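Local structure of 11S globulin seed storage protein (Amaranthus hypochondriacus, 3QAC) at residues E36-N41 / V50-R55; T20-T25 / E42-C47. The protein probably serves as a seed storage protein, a nutrient reservoir of the 11S globulin family that is built from two cupin domains. All coordinates share one frame; numbering follows the deposited sequence.

Both contacts lie within the first cupin range of the chain, and their centres are about 8 Å apart. Along the chain the segments alternate: 20-25, then 36-41, then 42-47, then 50-55. Contact 1 pairs strand 33-37 with strand 51-57, neighbours in an antiparallel sheet. Contact 2 sets the loop before strand 26-30 against helix 43-48, which links those two paired strands. The contacts meet directly at W38 NE1 and L22 O, a probable hydrogen bond of 2.8 Å, and again where T25 N faces V37 O. The loop, the helix and the paired strands pack together next to strands 346-351 and 377-380 of the second cupin range.

Contact 1 of 2, residues E36-N41 / V50-R55; sequences EVWDSN and VSVIRR
E36 and R54 form a side-on salt bridge. R54 NE lies 2.9 Å from E36 OE1, and R54 NH1 lies 2.8 Å from E36 OE2. Both oxygens stay near the guanidinium plane but are met from above the carboxylate plane, since the two planes are turned 53° apart. The bend of R54 at chi3 (63°) brings the guanidinium back over E36. W38 CH2 sits over one face of that group, 3.6 Å from R54 NH2. Y349 takes a further hydrogen bond from R54 NH2. An alanine in place of R54 would probably leave the E36 carboxylate without its mate and open a gap beside the W38 ring. V52 CG1 makes a CH-pi contact over a face of the W38 six-membered ring, 4.2 Å from its centroid. On the other face of the sheet from E36 and R54, V37 CG2 packs beside I53 CG2. S40 OG and S51 OG share a short hydrogen bond of 2.6 Å. A water accepts from V52 N and also bonds S40 OG, bridging the two segments.

The backbone sets this pattern. E36 and R54 are a hydrogen-bonded pair, with E36 N to R54 O at 2.8 Å, and W38 N bonds V52 O at 3.0 Å. V37 and I53 are the non-hydrogen-bonded pair between. I53 and S51 bond onward to strand 158-164. This is the antiparallel pairing of a cupin beta-sheet.

Contact 2 of 2, residues T20-T25 / E42-C47; sequences TALEPT and EQEFRC
L22 reaches from the loop toward helix 43-48 and meets E44 and F45 of the helix and E42 at its N-cap. The helix is a short connection between neighbouring antiparallel strands of the cupin fold, and the loop leads into strand 26-30. L22 CG stands anti to the carbonyl carbon (chi1 -62°), and its two methyls divide the work. CD1 comes tip to tip with the F45 ring, 3.6 Å from CE1, at an oblique approach. The same methyl lies beside the E44 carboxylate. CD2 lies against E42, 3.5 Å from CD, where the two side chains slide past each other in opposite directions. The E42 chain bends at chi2 to bring the carboxylate alongside the methyl.

E44 has the less common first torsion. Its CG stands between the backbone N and the carbonyl carbon (chi1 58°), and a bend at chi2 (-90°) turns the carboxylate toward the loop. There OE2 accepts a hydrogen bond from T20 N at 3.2 Å. The bond is bent, and the nitrogen approaches nearly along the C-O axis of the carboxylate.

Residues beyond the two segments complete the setting. L377 touches both L22 and F45, and V379 touches F45 and E44, so strand 377-380 packs against the same cluster. C47 ties the helix to the N-terminal region through its disulfide with C14. A water donates to T20 O at 2.6 Å and to E44 OE2 at 2.9 Å.

Contact 1 of 2, residues E36-N41 / V50-R55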
loop_
_atom_site.group_PDB
_atom_site.type_symbol
_atom_site.label_atom_id
_atom_site.label_comp_id
_atom_site.label_asym_id
_atom_site.label_seq_id
_atom_site.Cartn_x
_atom_site.Cartn_y
_atom_site.Cartn_z
ATOM N N GLU A 36 -14.132 25.436 7.752
ATOM C CA GLU A 36 -12.959 25.658 8.564
ATOM C C GLU A 36 -11.922 24.572 8.330
ATOM O O GLU A 36 -12.214 23.368 8.449
ATOM C CB GLU A 36 -13.365 25.718 10.020
ATOM C CG GLU A 36 -14.577 26.595 10.232
ATOM C CD GLU A 36 -15.067 26.563 11.655
ATOM O OE1 GLU A 36 -16.189 26.075 11.882
ATOM O OE2 GLU A 36 -14.328 27.025 12.551
ATOM N N VAL A 37 -10.705 24.998 7.997
ATOM C CA VAL A 37 -9.654 24.068 7.603
ATOM C C VAL A 37 -8.517 24.069 8.606
ATOM O O VAL A 37 -7.921 25.128 8.899
ATOM C CB VAL A 37 -9.102 24.404 6.214
ATOM C CG1 VAL A 37 -8.052 23.373 5.788
ATOM C CG2 VAL A 37 -10.247 24.508 5.205
ATOM N N TRP A 38 -8.224 22.886 9.151
ATOM C CA TRP A 38 -7.107 22.776 10.064
ATOM C C TRP A 38 -5.845 22.908 9.237
ATOM O O TRP A 38 -5.893 22.787 8.019
ATOM C CB TRP A 38 -7.134 21.467 10.839
ATOM C CG TRP A 38 -7.981 21.522 12.078
ATOM C CD1 TRP A 38 -7.543 21.550 13.374
ATOM C CD2 TRP A 38 -9.412 21.551 12.140
ATOM N NE1 TRP A 38 -8.618 21.599 14.234
ATOM C CE2 TRP A 38 -9.776 21.598 13.496
ATOM C CE3 TRP A 38 -10.424 21.545 11.173
ATOM C CZ2 TRP A 38 -11.112 21.634 13.914
ATOM C CZ3 TRP A 38 -11.741 21.576 11.584
ATOM C CH2 TRP A 38 -12.075 21.623 12.943
ATOM N N ASP A 39 -4.728 23.161 9.904
ATOM C CA ASP A 39 -3.445 23.340 9.233
ATOM C C ASP A 39 -2.808 21.985 8.965
ATOM O O ASP A 39 -2.275 21.345 9.864
ATOM C CB ASP A 39 -2.529 24.216 10.098
ATOM C CG ASP A 39 -1.189 24.510 9.444
ATOM O OD1 ASP A 39 -0.917 24.046 8.315
ATOM O OD2 ASP A 39 -0.387 25.214 10.080
ATOM N N SER A 40 -2.852 21.557 7.715
ATOM C CA SER A 40 -2.303 20.269 7.338
ATOM C C SER A 40 -0.792 20.232 7.411
ATOM O O SER A 40 -0.204 19.160 7.277
ATOM C CB SER A 40 -2.750 19.887 5.929
ATOM O OG SER A 40 -4.150 19.860 5.854
ATOM N N ASN A 41 -0.157 21.388 7.613
ATOM C CA ASN A 41 1.300 21.416 7.728
ATOM C C ASN A 41 1.733 21.057 9.124
ATOM O O ASN A 41 2.864 20.657 9.329
ATOM C CB ASN A 41 1.880 22.786 7.377
ATOM C CG ASN A 41 1.884 23.054 5.900
ATOM O OD1 ASN A 41 2.443 22.282 5.124
ATOM N ND2 ASN A 41 1.269 24.163 5.498
ATOM N N VAL A 50 -3.212 13.169 7.045
ATOM C CA VAL A 50 -4.611 13.499 6.880
ATOM C C VAL A 50 -4.787 14.986 6.930
ATOM O O VAL A 50 -3.867 15.731 7.277
ATOM C CB VAL A 50 -5.476 12.862 7.969
ATOM C CG1 VAL A 50 -5.300 11.329 7.968
ATOM C CG2 VAL A 50 -5.137 13.449 9.322
ATOM N N SER A 51 -5.967 15.416 6.535
ATOM C CA SER A 51 -6.373 16.790 6.718
ATOM C C SER A 51 -7.745 16.730 7.358
ATOM O O SER A 51 -8.458 15.734 7.257
ATOM C CB SER A 51 -6.427 17.532 5.391
ATOM O OG SER A 51 -5.127 17.668 4.820
ATOM N N VAL A 52 -8.102 17.784 8.056
ATOM C CA VAL A 52 -9.401 17.838 8.668
ATOM C C VAL A 52 -10.052 19.151 8.278
ATOM O O VAL A 52 -9.406 20.221 8.285
ATOM C CB VAL A 52 -9.308 17.684 10.212
ATOM C CG1 VAL A 52 -10.670 17.798 10.855
ATOM C CG2 VAL A 52 -8.668 16.352 10.574
ATOM N N ILE A 53 -11.314 19.055 7.886
ATOM C CA ILE A 53 -12.160 20.221 7.734
ATOM C C ILE A 53 -13.461 20.074 8.513
ATOM O O ILE A 53 -13.879 18.968 8.887
ATOM C CB ILE A 53 -12.497 20.501 6.280
ATOM C CG1 ILE A 53 -13.265 19.332 5.676
ATOM C CG2 ILE A 53 -11.230 20.800 5.492
ATOM C CD1 ILE A 53 -13.939 19.695 4.350
ATOM N N ARG A 54 -14.094 21.207 8.772
ATOM C CA ARG A 54 -15.401 21.211 9.378
ATOM C C ARG A 54 -16.237 22.161 8.552
ATOM O O ARG A 54 -15.830 23.291 8.304
ATOM C CB ARG A 54 -15.325 21.641 10.838
ATOM C CG ARG A 54 -16.676 21.948 11.460
ATOM C CD ARG A 54 -16.545 22.283 12.937
ATOM N NE ARG A 54 -15.752 23.490 13.157
ATOM C CZ ARG A 54 -14.929 23.663 14.185
ATOM N NH1 ARG A 54 -14.237 24.787 14.308
ATOM N NH2 ARG A 54 -14.787 22.704 15.087
ATOM N N ARG A 55 -17.372 21.685 8.065
ATOM C CA ARG A 55 -18.243 22.533 7.273
ATOM C C ARG A 55 -19.485 22.776 8.071
ATOM O O ARG A 55 -20.060 21.848 8.657
ATOM C CB ARG A 55 -18.623 21.898 5.939
ATOM C CG ARG A 55 -17.447 21.512 5.056
ATOM C CD ARG A 55 -17.941 21.056 3.687
ATOM N NE ARG A 55 -16.860 20.567 2.839
ATOM C CZ ARG A 55 -16.018 21.350 2.161
ATOM N NH1 ARG A 55 -16.102 22.677 2.249
ATOM N NH2 ARG A 55 -15.070 20.805 1.411
HETATM O O HOH W 1 -6.088 19.614 8.276
#

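Contact 2 of 2, residues T20-T25 / E42-C47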
loop_
_atom_site.group_PDB
_atom_site.type_symbol
_atom_site.label_atom_id
_atom_site.label_comp_id
_atom_site.label_asym_id
_atom_site.label_seq_id
_atom_site.Cartn_x
_atom_site.Cartn_y
_atom_site.Cartn_z
ATOM N N THR A 20 -0.385 19.322 19.929
ATOM C CA THR A 20 -1.084 20.529 20.271
ATOM C C THR A 20 -2.573 20.298 20.101
ATOM O O THR A 20 -2.995 19.501 19.261
ATOM C CB THR A 20 -0.572 21.686 19.395
ATOM O OG1 THR A 20 0.353 22.471 20.160
ATOM C CG2 THR A 20 -1.706 22.554 18.910
ATOM N N ALA A 21 -3.370 20.949 20.937
ATOM C CA ALA A 21 -4.794 21.016 20.692
ATOM C C ALA A 21 -4.934 21.898 19.462
ATOM O O ALA A 21 -4.600 23.076 19.497
ATOM C CB ALA A 21 -5.507 21.616 21.876
ATOM N N LEU A 22 -5.392 21.308 18.368
ATOM C CA LEU A 22 -5.465 21.998 17.088
ATOM C C LEU A 22 -6.854 22.508 16.744
ATOM O O LEU A 22 -7.870 21.834 16.935
ATOM C CB LEU A 22 -4.953 21.099 15.965
ATOM C CG LEU A 22 -3.486 20.697 16.104
ATOM C CD1 LEU A 22 -3.120 19.535 15.177
ATOM C CD2 LEU A 22 -2.558 21.929 15.877
ATOM N N GLU A 23 -6.877 23.722 16.214
ATOM C CA GLU A 23 -8.102 24.332 15.761
ATOM C C GLU A 23 -7.896 24.797 14.334
ATOM O O GLU A 23 -6.759 24.856 13.859
ATOM C CB GLU A 23 -8.475 25.482 16.678
ATOM C CG GLU A 23 -8.451 25.077 18.135
ATOM C CD GLU A 23 -8.862 26.213 19.048
ATOM O OE1 GLU A 23 -9.698 27.038 18.627
ATOM O OE2 GLU A 23 -8.348 26.283 20.181
ATOM N N PRO A 24 -9.002 25.058 13.624
ATOM C CA PRO A 24 -8.895 25.500 12.234
ATOM C C PRO A 24 -7.991 26.720 12.173
ATOM O O PRO A 24 -8.055 27.551 13.075
ATOM C CB PRO A 24 -10.331 25.904 11.873
ATOM C CG PRO A 24 -11.193 25.198 12.840
ATOM C CD PRO A 24 -10.389 25.046 14.102
ATOM N N THR A 25 -7.152 26.813 11.150
ATOM C CA THR A 25 -6.329 28.003 10.960
ATOM C C THR A 25 -6.777 28.822 9.746
ATOM O O THR A 25 -6.326 29.945 9.552
ATOM C CB THR A 25 -4.840 27.661 10.844
ATOM O OG1 THR A 25 -4.640 26.819 9.703
ATOM C CG2 THR A 25 -4.356 26.958 12.118
ATOM N N GLU A 42 0.847 21.231 10.096
ATOM C CA GLU A 42 1.167 20.793 11.452
ATOM C C GLU A 42 1.822 19.420 11.414
ATOM O O GLU A 42 1.337 18.499 10.758
ATOM C CB GLU A 42 -0.090 20.753 12.317
ATOM C CG GLU A 42 -0.594 22.131 12.676
ATOM C CD GLU A 42 0.198 22.763 13.820
ATOM O OE1 GLU A 42 -0.124 23.924 14.156
ATOM O OE2 GLU A 42 1.122 22.101 14.383
ATOM N N GLN A 43 2.927 19.294 12.129
ATOM C CA GLN A 43 3.726 18.091 12.077
ATOM C C GLN A 43 2.887 16.829 12.276
ATOM O O GLN A 43 3.078 15.836 11.576
ATOM C CB GLN A 43 4.817 18.131 13.138
ATOM C CG GLN A 43 5.718 16.933 13.077
ATOM C CD GLN A 43 6.861 17.018 14.041
ATOM O OE1 GLN A 43 7.192 18.099 14.542
ATOM N NE2 GLN A 43 7.485 15.879 14.313
ATOM N N GLU A 44 1.988 16.850 13.250
ATOM C CA GLU A 44 1.258 15.636 13.558
ATOM C C GLU A 44 0.257 15.298 12.450
ATOM O O GLU A 44 -0.092 14.138 12.295
ATOM C CB GLU A 44 0.605 15.668 14.951
ATOM C CG GLU A 44 -0.360 16.815 15.200
ATOM C CD GLU A 44 0.341 18.058 15.773
ATOM O OE1 GLU A 44 1.335 18.531 15.159
ATOM O OE2 GLU A 44 -0.099 18.552 16.840
ATOM N N PHE A 45 -0.188 16.295 11.679
ATOM C CA PHE A 45 -1.004 16.005 10.501
ATOM C C PHE A 45 -0.159 15.379 9.407
ATOM O O PHE A 45 -0.617 14.497 8.678
ATOM C CB PHE A 45 -1.708 17.239 9.950
ATOM C CG PHE A 45 -2.927 17.624 10.719
ATOM C CD1 PHE A 45 -3.136 18.935 11.093
ATOM C CD2 PHE A 45 -3.857 16.675 11.083
ATOM C CE1 PHE A 45 -4.254 19.309 11.806
ATOM C CE2 PHE A 45 -4.988 17.042 11.801
ATOM C CZ PHE A 45 -5.177 18.376 12.175
ATOM N N ARG A 46 1.076 15.849 9.287
ATOM C CA ARG A 46 1.968 15.312 8.280
ATOM C C ARG A 46 2.262 13.857 8.640
ATOM O O ARG A 46 2.257 12.980 7.785
ATOM C CB ARG A 46 3.257 16.154 8.180
ATOM C CG ARG A 46 3.017 17.550 7.604
ATOM C CD ARG A 46 4.306 18.229 7.123
ATOM N NE ARG A 46 5.032 18.847 8.232
ATOM C CZ ARG A 46 6.184 18.388 8.709
ATOM N NH1 ARG A 46 6.738 17.309 8.148
ATOM N NH2 ARG A 46 6.782 19.005 9.736
ATOM N N CYS A 47 2.514 13.617 9.920
ATOM C CA CYS A 47 2.746 12.282 10.421
ATOM C C CYS A 47 1.543 11.363 10.129
ATOM O O CYS A 47 1.721 10.229 9.698
ATOM C CB CYS A 47 3.006 12.334 11.926
ATOM S SG CYS A 47 3.068 10.702 12.708
HETATM O O HOH W 2 -2.551 17.389 17.824
#